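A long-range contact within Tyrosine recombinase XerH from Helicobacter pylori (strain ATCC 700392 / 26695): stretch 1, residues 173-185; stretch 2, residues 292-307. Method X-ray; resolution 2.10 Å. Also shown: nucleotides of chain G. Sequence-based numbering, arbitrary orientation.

Stretch 1 173-185: PTHLNNEELEKFL
Stretch 2 292-307: QVERIINFAGLRREKN

How do the two stretches lie against each other? Stretch 1 runs extended from Pro173 to Asn177 and then turns into a helix at Asn178; stretch 2 is a helix from Gln292 that gives way to an irregular segment. The helix axes approach to 9.7 Å, their N-to-C directions 110° apart. Contact follows opposite sequence order: CA of Phe184 lies 6.3 Å from CA of Ala300, CA of Glu180 7.5 Å from CA of Leu302, and CA of Thr174 6.4 Å from CA of Lys306. Together the surfaces bury 612 Å².

Which bump fills which hollow at the helical end? Phe184 (chi1 t, chi2 78°) starts sideways, but its ring reaches the second helix, where CE1 lies 3.6 Å from both Ile296 CG2 and Ile297 CG1. Both isoleucines are m,t, and Val293 (t) lies farther along, its CG1 4.5 Å from Phe184 CZ. A flat, wide ring suits this buried, branched aliphatic surface. Ala300, with only a methyl, lets the backbones come near: its CB is 4.3 Å from Lys183 O.

How does the chain leave the second helix and fill the next hollow? Gly301 takes phi/psi 69/35 in a Schellman motif, a positive phi that favours glycine, and Leu302 N bonds back to Ile297 O at 3.0 Å. Leu302 (m,t; phi/psi -111/18) then points toward stretch 1. Its CD1 sits 4.2 Å from both Leu176 CD1 and Phe184 CB and 3.4 Å from Glu180 O, while its CD2 lies 3.9 Å from Glu180 CG. One forked side chain thus touches both the helix and the loop before it.

What anchors Arg304? Its side chain (p,t,p, chi4 -170°) presents the guanidinium edge to Glu180 (m,t, chi3 -18°) in a salt bridge: NH2 to OE2 is 3.0 Å, nearly straight at 177°, and NH1 to OE1 is 3.1 Å. NH1 also makes a weak bond to His175 O at 2.8 Å. Leu176 CD2 covers one guanidinium face, 3.4 Å from NH1, and NE bonds to Leu302 O at 2.9 Å. Asn177 OD1 caps the helix by accepting from Glu180 N at 2.7 Å, and Asn177 N gives to Glu180 OE1 at 3.2 Å, steadying the carboxylate.

What closes the far end? Thr174 (m) points toward stretch 2, and its OG1 donates a very short bond, 2.4 Å, to Glu305 OE2. Its CG2 packs 3.8 Å from both Arg304 CD and Lys306 N. Beyond, Asn307 N bonds to OP2 of DA24 at 3.2 Å, as befits a DNA recombinase.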

# COMPACT_ATOMS: atom_id res chain seq x y z
N PRO D 173 -16.23 -12.09 4.24
CA PRO D 173 -16.96 -11.63 5.42
C PRO D 173 -17.70 -12.75 6.15
O PRO D 173 -17.93 -13.81 5.57
CB PRO D 173 -17.95 -10.61 4.85
CG PRO D 173 -17.34 -10.16 3.57
CD PRO D 173 -16.64 -11.37 3.02
N THR D 174 -18.05 -12.51 7.41
CA THR D 174 -18.77 -13.49 8.22
C THR D 174 -20.09 -13.88 7.56
O THR D 174 -20.85 -13.01 7.13
CB THR D 174 -19.04 -12.96 9.64
OG1 THR D 174 -17.81 -12.57 10.26
CG2 THR D 174 -19.72 -14.02 10.49
N HIS D 175 -20.36 -15.18 7.50
CA HIS D 175 -21.53 -15.68 6.80
C HIS D 175 -21.89 -17.11 7.19
O HIS D 175 -21.14 -17.77 7.92
CB HIS D 175 -21.31 -15.62 5.29
CG HIS D 175 -20.21 -16.51 4.81
ND1 HIS D 175 -18.88 -16.15 4.85
CD2 HIS D 175 -20.24 -17.76 4.29
CE1 HIS D 175 -18.14 -17.13 4.37
NE2 HIS D 175 -18.94 -18.12 4.02
N LEU D 176 -23.03 -17.58 6.70
CA LEU D 176 -23.45 -18.96 6.88
C LEU D 176 -23.45 -19.67 5.53
O LEU D 176 -23.93 -19.11 4.54
CB LEU D 176 -24.84 -19.03 7.51
CG LEU D 176 -25.08 -18.27 8.82
CD1 LEU D 176 -26.55 -18.32 9.20
CD2 LEU D 176 -24.22 -18.85 9.93
N ASN D 177 -22.92 -20.88 5.48
CA ASN D 177 -22.94 -21.66 4.25
C ASN D 177 -24.32 -22.24 3.99
O ASN D 177 -25.26 -21.98 4.75
CB ASN D 177 -21.88 -22.76 4.28
CG ASN D 177 -21.99 -23.66 5.50
OD1 ASN D 177 -23.08 -24.08 5.88
ND2 ASN D 177 -20.86 -23.96 6.11
N ASN D 178 -24.45 -23.04 2.94
CA ASN D 178 -25.74 -23.60 2.56
C ASN D 178 -26.33 -24.50 3.64
O ASN D 178 -27.53 -24.48 3.89
CB ASN D 178 -25.61 -24.38 1.25
CG ASN D 178 -26.92 -24.48 0.49
OD1 ASN D 178 -28.00 -24.40 1.08
ND2 ASN D 178 -26.84 -24.65 -0.82
N GLU D 179 -25.47 -25.30 4.28
CA GLU D 179 -25.92 -26.21 5.33
C GLU D 179 -26.33 -25.47 6.59
O GLU D 179 -27.32 -25.82 7.24
CB GLU D 179 -24.82 -27.22 5.66
N GLU D 180 -25.58 -24.43 6.94
CA GLU D 180 -25.87 -23.62 8.12
C GLU D 180 -27.11 -22.76 7.91
O GLU D 180 -27.86 -22.50 8.85
CB GLU D 180 -24.67 -22.74 8.47
CG GLU D 180 -23.46 -23.51 9.00
CD GLU D 180 -22.22 -22.65 9.12
OE1 GLU D 180 -22.18 -21.56 8.51
OE2 GLU D 180 -21.28 -23.06 9.84
N LEU D 181 -27.33 -22.32 6.67
CA LEU D 181 -28.51 -21.54 6.32
C LEU D 181 -29.78 -22.38 6.47
O LEU D 181 -30.82 -21.88 6.87
CB LEU D 181 -28.40 -21.00 4.89
CG LEU D 181 -27.58 -19.73 4.69
CD1 LEU D 181 -27.28 -19.51 3.21
CD2 LEU D 181 -28.30 -18.53 5.27
N GLU D 182 -29.67 -23.67 6.15
CA GLU D 182 -30.79 -24.59 6.29
C GLU D 182 -31.18 -24.76 7.75
O GLU D 182 -32.37 -24.80 8.09
CB GLU D 182 -30.45 -25.95 5.67
N LYS D 183 -30.18 -24.85 8.62
CA LYS D 183 -30.42 -25.01 10.05
C LYS D 183 -31.02 -23.75 10.66
O LYS D 183 -31.79 -23.83 11.62
CB LYS D 183 -29.11 -25.37 10.77
N PHE D 184 -30.68 -22.60 10.09
CA PHE D 184 -31.19 -21.33 10.58
C PHE D 184 -32.67 -21.16 10.25
O PHE D 184 -33.45 -20.69 11.07
CB PHE D 184 -30.38 -20.16 10.01
CG PHE D 184 -30.87 -18.81 10.46
CD1 PHE D 184 -30.55 -18.33 11.72
CD2 PHE D 184 -31.63 -18.02 9.62
CE1 PHE D 184 -31.00 -17.09 12.13
CE2 PHE D 184 -32.08 -16.78 10.02
CZ PHE D 184 -31.76 -16.31 11.29
N LEU D 185 -33.04 -21.53 9.03
CA LEU D 185 -34.43 -21.44 8.58
C LEU D 185 -35.34 -22.33 9.43
O LEU D 185 -36.48 -21.97 9.71
CB LEU D 185 -34.55 -21.83 7.10
CG LEU D 185 -33.98 -20.82 6.09
CD1 LEU D 185 -33.99 -21.41 4.69
CD2 LEU D 185 -34.78 -19.53 6.13
N GLN D 292 -33.78 -10.26 17.76
CA GLN D 292 -34.56 -11.43 17.37
C GLN D 292 -33.75 -12.37 16.49
O GLN D 292 -33.91 -13.59 16.55
CB GLN D 292 -35.84 -11.00 16.64
CG GLN D 292 -36.83 -10.27 17.52
CD GLN D 292 -37.35 -11.14 18.65
OE1 GLN D 292 -37.62 -12.33 18.46
NE2 GLN D 292 -37.49 -10.56 19.83
N VAL D 293 -32.87 -11.80 15.67
CA VAL D 293 -32.01 -12.59 14.80
C VAL D 293 -30.93 -13.33 15.60
O VAL D 293 -30.74 -14.54 15.43
CB VAL D 293 -31.33 -11.71 13.72
CG1 VAL D 293 -30.20 -12.47 13.03
CG2 VAL D 293 -32.36 -11.24 12.71
N GLU D 294 -30.24 -12.60 16.47
CA GLU D 294 -29.20 -13.18 17.31
C GLU D 294 -29.76 -14.30 18.19
O GLU D 294 -29.08 -15.29 18.44
CB GLU D 294 -28.57 -12.10 18.20
CG GLU D 294 -27.44 -12.61 19.08
CD GLU D 294 -27.12 -11.66 20.22
OE1 GLU D 294 -27.99 -10.84 20.58
OE2 GLU D 294 -25.99 -11.74 20.75
N ARG D 295 -31.00 -14.12 18.64
CA ARG D 295 -31.66 -15.10 19.49
C ARG D 295 -31.86 -16.43 18.77
O ARG D 295 -31.71 -17.50 19.37
CB ARG D 295 -33.01 -14.55 19.97
CG ARG D 295 -33.81 -15.49 20.85
CD ARG D 295 -35.02 -14.78 21.43
NE ARG D 295 -35.90 -15.69 22.14
CZ ARG D 295 -36.98 -16.26 21.60
NH1 ARG D 295 -37.30 -16.01 20.34
NH2 ARG D 295 -37.73 -17.08 22.32
N ILE D 296 -32.20 -16.37 17.49
CA ILE D 296 -32.40 -17.57 16.69
C ILE D 296 -31.06 -18.22 16.35
O ILE D 296 -30.94 -19.45 16.32
CB ILE D 296 -33.16 -17.25 15.38
CG1 ILE D 296 -34.53 -16.64 15.70
CG2 ILE D 296 -33.33 -18.50 14.54
CD1 ILE D 296 -35.37 -16.37 14.48
N ILE D 297 -30.05 -17.39 16.11
CA ILE D 297 -28.71 -17.87 15.81
C ILE D 297 -28.12 -18.66 16.98
O ILE D 297 -27.55 -19.73 16.78
CB ILE D 297 -27.78 -16.69 15.45
CG1 ILE D 297 -28.22 -16.05 14.14
CG2 ILE D 297 -26.34 -17.16 15.34
CD1 ILE D 297 -27.36 -14.90 13.70
N ASN D 298 -28.27 -18.13 18.19
CA ASN D 298 -27.80 -18.81 19.39
C ASN D 298 -28.53 -20.13 19.60
O ASN D 298 -27.94 -21.13 20.01
CB ASN D 298 -27.97 -17.92 20.62
CG ASN D 298 -27.06 -16.72 20.60
OD1 ASN D 298 -26.03 -16.71 19.93
ND2 ASN D 298 -27.43 -15.68 21.34
N PHE D 299 -29.83 -20.13 19.30
CA PHE D 299 -30.66 -21.32 19.44
C PHE D 299 -30.22 -22.41 18.46
O PHE D 299 -30.39 -23.60 18.74
CB PHE D 299 -32.13 -20.97 19.22
CG PHE D 299 -33.06 -22.15 19.32
CD1 PHE D 299 -33.45 -22.64 20.55
CD2 PHE D 299 -33.54 -22.76 18.18
CE1 PHE D 299 -34.30 -23.72 20.65
CE2 PHE D 299 -34.40 -23.84 18.26
CZ PHE D 299 -34.78 -24.32 19.50
N ALA D 300 -29.67 -22.00 17.33
CA ALA D 300 -29.21 -22.93 16.31
C ALA D 300 -27.75 -23.31 16.52
O ALA D 300 -27.22 -24.18 15.83
CB ALA D 300 -29.41 -22.34 14.92
N GLY D 301 -27.10 -22.64 17.47
CA GLY D 301 -25.70 -22.89 17.75
C GLY D 301 -24.79 -22.41 16.64
O GLY D 301 -23.77 -23.03 16.35
N LEU D 302 -25.17 -21.30 16.01
CA LEU D 302 -24.40 -20.75 14.89
C LEU D 302 -23.74 -19.43 15.27
O LEU D 302 -23.34 -18.66 14.39
CB LEU D 302 -25.30 -20.56 13.67
CG LEU D 302 -25.93 -21.82 13.07
CD1 LEU D 302 -26.90 -21.45 11.95
CD2 LEU D 302 -24.86 -22.76 12.56
N ARG D 303 -23.63 -19.18 16.57
CA ARG D 303 -23.06 -17.93 17.07
C ARG D 303 -21.63 -17.72 16.60
O ARG D 303 -20.80 -18.63 16.68
CB ARG D 303 -23.12 -17.90 18.60
CG ARG D 303 -22.55 -16.63 19.21
CD ARG D 303 -22.77 -16.59 20.72
NE ARG D 303 -22.30 -15.34 21.30
CZ ARG D 303 -23.02 -14.22 21.33
NH1 ARG D 303 -24.25 -14.20 20.82
NH2 ARG D 303 -22.52 -13.12 21.88
N ARG D 304 -21.34 -16.52 16.11
CA ARG D 304 -20.01 -16.21 15.59
C ARG D 304 -19.69 -14.72 15.68
O ARG D 304 -20.25 -14.01 16.51
CB ARG D 304 -19.89 -16.69 14.14
CG ARG D 304 -21.05 -16.29 13.25
CD ARG D 304 -21.10 -17.17 12.00
NE ARG D 304 -21.32 -18.57 12.34
CZ ARG D 304 -21.22 -19.57 11.48
NH1 ARG D 304 -20.89 -19.34 10.22
NH2 ARG D 304 -21.44 -20.82 11.88
N GLU D 305 -18.79 -14.26 14.81
CA GLU D 305 -18.27 -12.89 14.87
C GLU D 305 -19.37 -11.85 14.69
O GLU D 305 -19.37 -10.81 15.37
CB GLU D 305 -17.19 -12.69 13.81
CG GLU D 305 -16.25 -13.87 13.66
CD GLU D 305 -16.65 -14.79 12.53
OE1 GLU D 305 -17.02 -15.95 12.80
OE2 GLU D 305 -16.59 -14.36 11.36
N LYS D 306 -20.29 -12.11 13.77
CA LYS D 306 -21.43 -11.23 13.55
C LYS D 306 -22.71 -12.05 13.59
O LYS D 306 -22.80 -13.11 12.97
CB LYS D 306 -21.30 -10.50 12.21
CG LYS D 306 -20.06 -9.63 12.08
CD LYS D 306 -20.09 -8.48 13.08
CE LYS D 306 -18.87 -7.58 12.90
NZ LYS D 306 -18.86 -6.46 13.88
N ASN D 307 -23.71 -11.55 14.32
CA ASN D 307 -24.95 -12.30 14.51
C ASN D 307 -26.19 -11.48 14.18
O ASN D 307 -27.23 -11.64 14.80
CB ASN D 307 -25.04 -12.81 15.95
CG ASN D 307 -23.80 -13.59 16.37
OD1 ASN D 307 -23.62 -14.74 15.97
ND2 ASN D 307 -22.96 -12.97 17.18
P DA G 24 -22.31 -7.79 16.33
OP1 DA G 24 -20.91 -8.26 16.48
OP2 DA G 24 -23.33 -8.71 15.78
O5' DA G 24 -22.83 -7.24 17.74
C5' DA G 24 -21.98 -6.40 18.52
C4' DA G 24 -22.75 -5.71 19.63
O4' DA G 24 -23.58 -4.65 19.08
C3' DA G 24 -23.69 -6.60 20.46
O3' DA G 24 -23.47 -6.35 21.84
C2' DA G 24 -25.08 -6.11 20.04
C1' DA G 24 -24.78 -4.65 19.81
N9 DA G 24 -25.81 -3.93 19.05
C8 DA G 24 -26.64 -4.44 18.09
N7 DA G 24 -27.47 -3.55 17.59
C5 DA G 24 -27.16 -2.38 18.27
C6 DA G 24 -27.68 -1.07 18.21
N6 DA G 24 -28.67 -0.71 17.38
N1 DA G 24 -27.14 -0.14 19.02
C2 DA G 24 -26.15 -0.50 19.85
N3 DA G 24 -25.58 -1.70 20.00
C4 DA G 24 -26.14 -2.60 19.18